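Local atomic coordinates of nicotinate-nucleotide pyrophosphorylase (Francisella tularensis subsp. tularensis, PDB entry 3TQV), a protein that probably catalyses the step of NAD(+) biosynthesis that converts quinolinate and 5-phospho-alpha-D-ribose 1-diphosphate to nicotinate ribonucleotide, carbon dioxide and diphosphate. Residues B[73-78]-B[94-99]; B[62-67]-B[108-113]; B[138-143]-B[161-166]. One frame throughout, in Å; residues are numbered along the deposited sequence.

Interaction 1. Residues B[73-78]-B[94-99]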
loop_
_atom_site.group_PDB
_atom_site.type_symbol
_atom_site.label_atom_id
_atom_site.label_comp_id
_atom_site.label_asym_id
_atom_site.label_seq_id
_atom_site.Cartn_x
_atom_site.Cartn_y
_atom_site.Cartn_z
ATOM N N LYS B 73 -25.376 11.493 -1.161
ATOM C CA LYS B 73 -25.888 11.009 -2.441
ATOM C C LYS B 73 -26.218 12.162 -3.401
ATOM O O LYS B 73 -26.395 11.948 -4.598
ATOM C CB LYS B 73 -27.119 10.118 -2.231
ATOM C CG LYS B 73 -26.918 8.981 -1.248
ATOM C CD LYS B 73 -27.948 7.882 -1.462
ATOM C CE LYS B 73 -27.903 6.833 -0.350
ATOM N NZ LYS B 73 -26.541 6.217 -0.166
ATOM N N ASN B 74 -26.291 13.379 -2.865
ATOM C CA ASN B 74 -26.573 14.579 -3.658
ATOM C C ASN B 74 -25.457 14.964 -4.627
ATOM O O ASN B 74 -25.723 15.596 -5.643
ATOM C CB ASN B 74 -26.881 15.783 -2.752
ATOM C CG ASN B 74 -28.168 15.614 -1.963
ATOM O OD1 ASN B 74 -29.194 15.184 -2.498
ATOM N ND2 ASN B 74 -28.114 15.946 -0.674
ATOM N N ILE B 75 -24.213 14.608 -4.303
ATOM C CA ILE B 75 -23.093 14.888 -5.202
ATOM C C ILE B 75 -23.249 14.112 -6.502
ATOM O O ILE B 75 -23.335 12.888 -6.485
ATOM C CB ILE B 75 -21.724 14.510 -4.594
ATOM C CG1 ILE B 75 -21.479 15.246 -3.272
ATOM C CG2 ILE B 75 -20.607 14.816 -5.595
ATOM C CD1 ILE B 75 -20.254 14.732 -2.490
ATOM N N GLN B 76 -23.273 14.823 -7.625
ATOM C CA GLN B 76 -23.362 14.178 -8.930
ATOM C C GLN B 76 -21.974 14.014 -9.527
ATOM O O GLN B 76 -21.184 14.966 -9.563
ATOM C CB GLN B 76 -24.212 15.009 -9.885
ATOM C CG GLN B 76 -25.462 15.590 -9.270
ATOM C CD GLN B 76 -25.861 16.900 -9.919
ATOM O OE1 GLN B 76 -26.218 16.941 -11.100
ATOM N NE2 GLN B 76 -25.791 17.986 -9.151
ATOM N N ILE B 77 -21.684 12.810 -10.014
ATOM C CA ILE B 77 -20.386 12.544 -10.627
ATOM C C ILE B 77 -20.518 12.184 -12.111
ATOM O O ILE B 77 -21.405 11.425 -12.510
ATOM C CB ILE B 77 -19.619 11.437 -9.859
ATOM C CG1 ILE B 77 -18.214 11.267 -10.414
ATOM C CG2 ILE B 77 -20.371 10.118 -9.913
ATOM C CD1 ILE B 77 -17.315 10.452 -9.500
ATOM N N THR B 78 -19.640 12.750 -12.927
ATOM C CA THR B 78 -19.536 12.326 -14.310
ATOM C C THR B 78 -18.119 11.899 -14.617
ATOM O O THR B 78 -17.171 12.656 -14.424
ATOM C CB THR B 78 -19.929 13.429 -15.279
ATOM O OG1 THR B 78 -21.190 13.964 -14.883
ATOM C CG2 THR B 78 -20.028 12.872 -16.699
ATOM N N PHE B 94 -12.831 12.897 -13.821
ATOM C CA PHE B 94 -14.243 13.000 -13.491
ATOM C C PHE B 94 -14.591 14.410 -13.098
ATOM O O PHE B 94 -13.709 15.215 -12.849
ATOM C CB PHE B 94 -14.649 12.001 -12.394
ATOM C CG PHE B 94 -14.027 12.280 -11.042
ATOM C CD1 PHE B 94 -14.631 13.169 -10.154
ATOM C CD2 PHE B 94 -12.856 11.649 -10.663
ATOM C CE1 PHE B 94 -14.068 13.435 -8.912
ATOM C CE2 PHE B 94 -12.282 11.904 -9.434
ATOM C CZ PHE B 94 -12.883 12.801 -8.547
ATOM N N GLU B 95 -15.882 14.715 -13.077
ATOM C CA GLU B 95 -16.349 16.030 -12.665
ATOM C C GLU B 95 -17.380 15.894 -11.573
ATOM O O GLU B 95 -18.127 14.912 -11.505
ATOM C CB GLU B 95 -16.923 16.807 -13.843
ATOM C CG GLU B 95 -15.855 17.324 -14.787
ATOM C CD GLU B 95 -16.423 17.846 -16.093
ATOM O OE1 GLU B 95 -17.567 17.471 -16.438
ATOM O OE2 GLU B 95 -15.719 18.633 -16.771
ATOM N N LEU B 96 -17.393 16.880 -10.691
ATOM C CA LEU B 96 -18.300 16.855 -9.564
ATOM C C LEU B 96 -19.181 18.091 -9.601
ATOM O O LEU B 96 -18.752 19.178 -10.006
ATOM C CB LEU B 96 -17.530 16.782 -8.234
ATOM C CG LEU B 96 -16.658 15.568 -7.857
ATOM C CD1 LEU B 96 -16.012 15.794 -6.498
ATOM C CD2 LEU B 96 -17.431 14.248 -7.833
ATOM N N LYS B 97 -20.428 17.894 -9.202
ATOM C CA LYS B 97 -21.330 18.992 -8.930
ATOM C C LYS B 97 -22.014 18.681 -7.602
ATOM O O LYS B 97 -22.605 17.602 -7.426
ATOM C CB LYS B 97 -22.339 19.135 -10.065
ATOM C CG LYS B 97 -23.544 19.994 -9.748
ATOM C CD LYS B 97 -23.430 21.383 -10.352
ATOM C CE LYS B 97 -24.815 21.990 -10.620
ATOM N NZ LYS B 97 -25.394 21.554 -11.935
ATOM N N GLY B 98 -21.899 19.591 -6.640
ATOM C CA GLY B 98 -22.565 19.358 -5.378
ATOM C C GLY B 98 -22.170 20.297 -4.280
ATOM O O GLY B 98 -21.673 21.382 -4.545
ATOM N N ASN B 99 -22.395 19.867 -3.041
ATOM C CA ASN B 99 -22.137 20.688 -1.863
ATOM C C ASN B 99 -20.649 20.844 -1.547
ATOM O O ASN B 99 -19.913 19.870 -1.514
ATOM C CB ASN B 99 -22.876 20.108 -0.655
ATOM C CG ASN B 99 -22.624 20.896 0.612
ATOM O OD1 ASN B 99 -21.652 20.649 1.331
ATOM N ND2 ASN B 99 -23.497 21.862 0.888
#
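Gln-76 and Lys-97 form one hydrogen-bonded pair of an antiparallel sheet in the N-terminal domain, and Thr-78 and Glu-95 form the next. Strand 76-79 is outermost in that sheet within this chain; strand 92-97 lies between it and strand 45-52, to which 92-97 is also hydrogen-bonded. The axes of 76-78 and 94-97 come within 4.8 Å, and their directions differ by 161°. Four backbone bonds fix the register: Gln-76 N gives to Lys-97 O at 2.9 Å and Lys-97 N to Gln-76 O at 3.0 Å, then Thr-78 N to Glu-95 O at 3.0 Å and Glu-95 N to Thr-78 O at 2.8 Å. Between these pairs lies the non-hydrogen-bonded pair Ile-77 and Leu-96, whose side chains share the face turned to helices 61-71 and 100-130.

On the opposite face, Gln-76 and Lys-97 lie side by side and point the same way, with the Gln-76 amide beside the first carbons of the lysine chain. Glu-95 is on that face as well, its OE2 in a salt bridge with Arg-92.

Ile-77 can be traced outward. Its CB already lies near Leu-96 CD2. CG1, anti to the backbone N (chi1 -174°), runs beside Leu-96 and comes within 4.0 Å of the same CD2 methyl. Leu-96 CD2 is shared, since Ile-75 CG2 meets it too, at 3.9 Å. The trace of Ile-77 ends at CD1, which approaches the Phe-94 ring obliquely and lies 3.9 Å from Phe-94 CD1.

Interaction 2. Residues B[62-67]-B[108-113]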
loop_
_atom_site.group_PDB
_atom_site.type_symbol
_atom_site.label_atom_id
_atom_site.label_comp_id
_atom_site.label_asym_id
_atom_site.label_seq_id
_atom_site.Cartn_x
_atom_site.Cartn_y
_atom_site.Cartn_z
ATOM N N ASP B 62 -15.421 2.555 -8.803
ATOM C CA ASP B 62 -16.315 1.974 -7.792
ATOM C C ASP B 62 -16.146 2.527 -6.381
ATOM O O ASP B 62 -17.130 2.799 -5.701
ATOM C CB ASP B 62 -16.157 0.454 -7.724
ATOM C CG ASP B 62 -16.646 -0.228 -8.956
ATOM O OD1 ASP B 62 -17.460 0.384 -9.674
ATOM O OD2 ASP B 62 -16.222 -1.375 -9.207
ATOM N N PHE B 63 -14.903 2.655 -5.930
ATOM C CA PHE B 63 -14.640 3.222 -4.606
ATOM C C PHE B 63 -15.046 4.689 -4.510
ATOM O O PHE B 63 -15.838 5.071 -3.648
ATOM C CB PHE B 63 -13.165 3.035 -4.208
ATOM C CG PHE B 63 -12.763 1.591 -4.056
ATOM C CD1 PHE B 63 -12.865 0.960 -2.830
ATOM C CD2 PHE B 63 -12.310 0.861 -5.145
ATOM C CE1 PHE B 63 -12.515 -0.367 -2.677
ATOM C CE2 PHE B 63 -11.947 -0.468 -4.997
ATOM C CZ PHE B 63 -12.053 -1.082 -3.753
ATOM N N ALA B 64 -14.496 5.509 -5.394
ATOM C CA ALA B 64 -14.859 6.920 -5.449
ATOM C C ALA B 64 -16.372 7.059 -5.415
ATOM O O ALA B 64 -16.915 7.779 -4.587
ATOM C CB ALA B 64 -14.312 7.541 -6.693
ATOM N N ASN B 65 -17.048 6.349 -6.314
ATOM C CA ASN B 65 -18.502 6.303 -6.326
ATOM C C ASN B 65 -19.072 5.976 -4.949
ATOM O O ASN B 65 -20.067 6.569 -4.515
ATOM C CB ASN B 65 -18.995 5.263 -7.338
ATOM C CG ASN B 65 -18.868 5.730 -8.792
ATOM O OD1 ASN B 65 -18.618 6.904 -9.069
ATOM N ND2 ASN B 65 -19.053 4.803 -9.726
ATOM N N GLU B 66 -18.444 5.025 -4.263
ATOM C CA GLU B 66 -18.982 4.550 -3.005
ATOM C C GLU B 66 -18.755 5.573 -1.904
ATOM O O GLU B 66 -19.603 5.737 -1.021
ATOM C CB GLU B 66 -18.418 3.173 -2.649
ATOM C CG GLU B 66 -18.967 2.554 -1.358
ATOM C CD GLU B 66 -20.486 2.604 -1.270
ATOM O OE1 GLU B 66 -21.152 2.795 -2.318
ATOM O OE2 GLU B 66 -21.015 2.451 -0.147
ATOM N N VAL B 67 -17.626 6.279 -1.973
ATOM C CA VAL B 67 -17.376 7.414 -1.084
ATOM C C VAL B 67 -18.469 8.466 -1.239
ATOM O O VAL B 67 -19.104 8.852 -0.260
ATOM C CB VAL B 67 -16.000 8.068 -1.342
ATOM C CG1 VAL B 67 -15.796 9.263 -0.428
ATOM C CG2 VAL B 67 -14.876 7.063 -1.164
ATOM N N ARG B 108 -10.027 13.795 -0.018
ATOM C CA ARG B 108 -8.829 13.042 0.306
ATOM C C ARG B 108 -9.062 11.522 0.167
ATOM O O ARG B 108 -8.269 10.818 -0.470
ATOM C CB ARG B 108 -8.391 13.413 1.728
ATOM C CG ARG B 108 -6.912 13.269 2.044
ATOM C CD ARG B 108 -6.109 12.649 0.924
ATOM N NE ARG B 108 -5.698 13.670 -0.021
ATOM C CZ ARG B 108 -5.053 13.432 -1.154
ATOM N NH1 ARG B 108 -4.741 12.192 -1.495
ATOM N NH2 ARG B 108 -4.714 14.442 -1.939
ATOM N N THR B 109 -10.159 11.036 0.752
ATOM C CA THR B 109 -10.532 9.630 0.653
ATOM C C THR B 109 -10.681 9.211 -0.805
ATOM O O THR B 109 -10.107 8.223 -1.225
ATOM C CB THR B 109 -11.844 9.308 1.440
ATOM O OG1 THR B 109 -11.747 9.775 2.791
ATOM C CG2 THR B 109 -12.115 7.817 1.466
ATOM N N ILE B 110 -11.448 9.958 -1.586
ATOM C CA ILE B 110 -11.598 9.619 -3.003
ATOM C C ILE B 110 -10.250 9.434 -3.688
ATOM O O ILE B 110 -9.966 8.379 -4.268
ATOM C CB ILE B 110 -12.356 10.691 -3.794
ATOM C CG1 ILE B 110 -13.819 10.746 -3.355
ATOM C CG2 ILE B 110 -12.268 10.390 -5.270
ATOM C CD1 ILE B 110 -14.654 11.776 -4.142
ATOM N N LEU B 111 -9.406 10.454 -3.632
ATOM C CA LEU B 111 -8.187 10.352 -4.399
ATOM C C LEU B 111 -7.130 9.441 -3.769
ATOM O O LEU B 111 -6.223 8.973 -4.455
ATOM C CB LEU B 111 -7.675 11.715 -4.890
ATOM C CG LEU B 111 -7.127 12.871 -4.081
ATOM C CD1 LEU B 111 -5.638 12.979 -4.334
ATOM C CD2 LEU B 111 -7.816 14.130 -4.555
ATOM N N ASN B 112 -7.287 9.127 -2.488
ATOM C CA ASN B 112 -6.457 8.083 -1.885
ATOM C C ASN B 112 -6.738 6.694 -2.449
ATOM O O ASN B 112 -5.862 5.831 -2.466
ATOM C CB ASN B 112 -6.593 8.061 -0.366
ATOM C CG ASN B 112 -5.704 9.077 0.305
ATOM O OD1 ASN B 112 -5.843 9.351 1.494
ATOM N ND2 ASN B 112 -4.794 9.659 -0.461
ATOM N N PHE B 113 -7.962 6.464 -2.904
ATOM C CA PHE B 113 -8.261 5.198 -3.562
ATOM C C PHE B 113 -7.800 5.164 -5.021
ATOM O O PHE B 113 -7.254 4.158 -5.488
ATOM C CB PHE B 113 -9.743 4.854 -3.467
ATOM C CG PHE B 113 -10.128 4.179 -2.183
ATOM C CD1 PHE B 113 -10.747 4.889 -1.175
ATOM C CD2 PHE B 113 -9.888 2.832 -1.997
ATOM C CE1 PHE B 113 -11.125 4.274 -0.019
ATOM C CE2 PHE B 113 -10.270 2.207 -0.830
ATOM C CZ PHE B 113 -10.884 2.926 0.161
#
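Phe-63 and Phe-113 meet ring to ring where helices 61-71 and 100-130 of the N-terminal domain pack as an antiparallel pair. The short segments 62-67 and 108-113 run 168° apart in direction, with axes 8.8 Å apart at closest. No hydrogen bond links them, and each touching pair meets through carbon atoms; all six residues are buried.

The aromatic part is an offset arrangement. The two side chains cross at about a right angle, yet the ring planes are only 12° from parallel. Centroids lie 4.8 Å apart, and the rings have slid so far that they barely overlap: the closest atoms are Phe-63 CD1 and Phe-113 CE2, at 3.5 Å. Phe-63 CB lies over the face of the Phe-113 ring, a CH-pi contact 4.2 Å from the centroid. Beyond this pair, Phe-113 packs against Pro-146 of the second subunit.

The aliphatic part follows along the helices. Ala-64 CB touches Ile-110 CG2 at 3.8 Å; these are the two residues whose CA atoms come closest, 4.9 Å. One turn on, both branches of Val-67 are in use. CG1, anti to the backbone N (chi1 178°), lies 3.8 Å from Ile-110 CG1. The other branch turns to Thr-109, whose methyl rather than hydroxyl makes the contact: Val-67 CG2 to Thr-109 CG2 is 3.9 Å.

Interaction 3. Residues B[138-143]-B[161-166]; sequences LLDTRK and GFNHRI. With PO4 (phosphate ion), chain F.
A phosphate-holding site lies just past the C-terminal end of strand 137-139, where the loop 140-143 of the C-terminal domain meets residues 161-166, which follow helix 149-159. Phe-162 N donates to Leu-138 O at 2.9 Å, and Asp-140 N returns a weak bond to Phe-162 O. Asp-140 CG lies between the backbone N and carbonyl carbon (chi1 55°), which brings it toward residues 163-164, and OD1 takes a weak bond from His-164 N at 2.8 Å; that oxygen also salt-bridges Lys-153.

Two arginines share the ion. Arg-165 NE reaches phosphate O3 at 2.7 Å in a nearly straight bond (178°). Phosphate O4 is gripped twice, by Arg-165 NH2 at 3.0 Å and Arg-142 NH1 at 2.9 Å, while Arg-142 N binds O2. The guanidinium planes stand 75° apart, each with the phosphate at its edge. Arg-142 NH1 and Arg-165 NH2 are 3.7 Å apart, a repulsion the anion probably offsets; Asp-30 of the second subunit pairs with Arg-142 NH2.

The ion probably came from the crystallisation liquor. Its place between Arg-142 and Arg-165, both predicted to bind substrate, is consistent with an anion pocket at the C-terminal strand ends of an open alpha/beta barrel, as in other quinolinate phosphoribosyltransferases.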
loop_
_atom_site.group_PDB
_atom_site.type_symbol
_atom_site.label_atom_id
_atom_site.label_comp_id
_atom_site.label_asym_id
_atom_site.label_seq_id
_atom_site.Cartn_x
_atom_site.Cartn_y
_atom_site.Cartn_z
ATOM N N LEU B 138 1.630 -11.924 -17.753
ATOM C CA LEU B 138 1.943 -11.482 -16.385
ATOM C C LEU B 138 0.993 -12.081 -15.337
ATOM O O LEU B 138 -0.235 -11.964 -15.442
ATOM C CB LEU B 138 1.821 -9.962 -16.312
ATOM C CG LEU B 138 2.890 -9.163 -15.570
ATOM C CD1 LEU B 138 4.221 -9.422 -16.227
ATOM C CD2 LEU B 138 2.583 -7.668 -15.589
ATOM N N LEU B 139 1.553 -12.717 -14.321
ATOM C CA LEU B 139 0.731 -13.190 -13.215
ATOM C C LEU B 139 1.063 -12.431 -11.938
ATOM O O LEU B 139 2.210 -12.067 -11.705
ATOM C CB LEU B 139 0.920 -14.687 -13.003
ATOM C CG LEU B 139 0.345 -15.571 -14.108
ATOM C CD1 LEU B 139 0.665 -17.022 -13.830
ATOM C CD2 LEU B 139 -1.157 -15.369 -14.242
ATOM N N ASP B 140 0.047 -12.171 -11.124
ATOM C CA ASP B 140 0.272 -11.576 -9.818
ATOM C C ASP B 140 0.485 -12.666 -8.757
ATOM O O ASP B 140 0.740 -13.821 -9.099
ATOM C CB ASP B 140 -0.869 -10.634 -9.437
ATOM C CG ASP B 140 -2.235 -11.301 -9.491
ATOM O OD1 ASP B 140 -2.354 -12.545 -9.387
ATOM O OD2 ASP B 140 -3.208 -10.544 -9.629
ATOM N N THR B 141 0.374 -12.293 -7.475
ATOM C CA THR B 141 0.753 -13.171 -6.358
ATOM C C THR B 141 -0.112 -12.833 -5.177
ATOM O O THR B 141 -1.084 -12.082 -5.312
ATOM C CB THR B 141 2.189 -12.904 -5.899
ATOM O OG1 THR B 141 2.202 -11.722 -5.089
ATOM C CG2 THR B 141 3.122 -12.705 -7.109
ATOM N N ARG B 142 0.252 -13.359 -4.012
ATOM C CA ARG B 142 -0.449 -12.996 -2.777
ATOM C C ARG B 142 0.275 -11.861 -2.021
ATOM O O ARG B 142 -0.157 -11.458 -0.928
ATOM C CB ARG B 142 -0.671 -14.230 -1.879
ATOM C CG ARG B 142 -1.741 -15.206 -2.427
ATOM C CD ARG B 142 -1.686 -16.621 -1.817
ATOM N NE ARG B 142 -1.750 -16.631 -0.356
ATOM C CZ ARG B 142 -0.753 -17.027 0.449
ATOM N NH1 ARG B 142 0.391 -17.450 -0.064
ATOM N NH2 ARG B 142 -0.900 -17.013 1.774
ATOM N N LYS B 143 1.353 -11.332 -2.606
ATOM C CA LYS B 143 2.083 -10.231 -1.975
ATOM C C LYS B 143 1.301 -8.927 -2.159
ATOM O O LYS B 143 1.592 -8.091 -3.022
ATOM C CB LYS B 143 3.527 -10.142 -2.476
ATOM C CG LYS B 143 4.359 -11.425 -2.231
ATOM C CD LYS B 143 5.757 -11.291 -2.825
ATOM C CE LYS B 143 6.790 -12.175 -2.122
ATOM N NZ LYS B 143 6.401 -13.592 -2.277
ATOM N N GLY B 161 -2.601 -7.324 -16.578
ATOM C CA GLY B 161 -2.128 -8.531 -15.936
ATOM C C GLY B 161 -3.253 -9.490 -15.639
ATOM O O GLY B 161 -4.392 -9.072 -15.503
ATOM N N PHE B 162 -2.927 -10.776 -15.545
ATOM C CA PHE B 162 -3.906 -11.791 -15.189
ATOM C C PHE B 162 -3.642 -12.359 -13.778
ATOM O O PHE B 162 -2.504 -12.330 -13.267
ATOM C CB PHE B 162 -3.949 -12.921 -16.233
ATOM C CG PHE B 162 -4.217 -12.453 -17.646
ATOM C CD1 PHE B 162 -5.514 -12.380 -18.137
ATOM C CD2 PHE B 162 -3.170 -12.096 -18.484
ATOM C CE1 PHE B 162 -5.764 -11.945 -19.446
ATOM C CE2 PHE B 162 -3.410 -11.667 -19.776
ATOM C CZ PHE B 162 -4.712 -11.596 -20.262
ATOM N N ASN B 163 -4.708 -12.887 -13.173
ATOM C CA ASN B 163 -4.692 -13.303 -11.787
ATOM C C ASN B 163 -4.199 -14.727 -11.558
ATOM O O ASN B 163 -4.838 -15.692 -11.958
ATOM C CB ASN B 163 -6.089 -13.149 -11.186
ATOM C CG ASN B 163 -6.591 -11.706 -11.214
ATOM O OD1 ASN B 163 -5.823 -10.769 -11.008
ATOM N ND2 ASN B 163 -7.885 -11.528 -11.467
ATOM N N HIS B 164 -3.055 -14.847 -10.894
ATOM C CA HIS B 164 -2.663 -16.084 -10.232
ATOM C C HIS B 164 -3.731 -16.339 -9.171
ATOM O O HIS B 164 -4.646 -15.541 -9.021
ATOM C CB HIS B 164 -1.301 -15.891 -9.585
ATOM C CG HIS B 164 -0.716 -17.134 -8.998
ATOM N ND1 HIS B 164 -0.204 -18.151 -9.769
ATOM C CD2 HIS B 164 -0.528 -17.505 -7.713
ATOM C CE1 HIS B 164 0.259 -19.106 -8.985
ATOM N NE2 HIS B 164 0.081 -18.735 -7.732
ATOM N N ARG B 165 -3.634 -17.436 -8.434
ATOM C CA ARG B 165 -4.724 -17.795 -7.533
ATOM C C ARG B 165 -5.095 -16.637 -6.598
ATOM O O ARG B 165 -4.235 -15.867 -6.187
ATOM C CB ARG B 165 -4.374 -19.046 -6.734
ATOM C CG ARG B 165 -3.072 -18.933 -5.981
ATOM C CD ARG B 165 -2.859 -20.096 -5.032
ATOM N NE ARG B 165 -1.759 -19.827 -4.107
ATOM C CZ ARG B 165 -1.411 -20.608 -3.084
ATOM N NH1 ARG B 165 -2.075 -21.733 -2.830
ATOM N NH2 ARG B 165 -0.385 -20.248 -2.317
ATOM N N ILE B 166 -6.372 -16.501 -6.263
ATOM C CA ILE B 166 -6.767 -15.474 -5.307
ATOM C C ILE B 166 -6.193 -15.706 -3.906
ATOM O O ILE B 166 -5.800 -14.750 -3.236
ATOM C CB ILE B 166 -8.304 -15.323 -5.191
ATOM C CG1 ILE B 166 -8.926 -15.138 -6.575
ATOM C CG2 ILE B 166 -8.663 -14.175 -4.229
ATOM C CD1 ILE B 166 -8.187 -14.124 -7.448
HETATM P P PO4 F . 1.097 -17.240 -4.077
HETATM O O1 PO4 F . 2.099 -17.765 -5.060
HETATM O O2 PO4 F . 1.215 -15.746 -3.956
HETATM O O3 PO4 F . -0.281 -17.609 -4.531
HETATM O O4 PO4 F . 1.342 -17.878 -2.743
#

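Overall arrangement
From the N terminus, the chain first enters interaction 2 with helix 61-71, then interaction 1 with strand 76-79. Interaction 1 closes first, when strand 92-97 returns with 15 residues between the segments; helix 100-130 then closes interaction 2 outside it, so the two loops nest. Both belong to the N-terminal domain: their centres are about 13 Å apart, and Phe-94 CZ meets Ile-110 CG2 at 4.1 Å where the sheet meets helix 100-130. Helix 100-130 leads on to strand 137-139 and interaction 3, a separate, later loop in the C-terminal domain, its centre about 24 Å from that of interaction 2. Interactions 2 and 3 both also touch the second subunit.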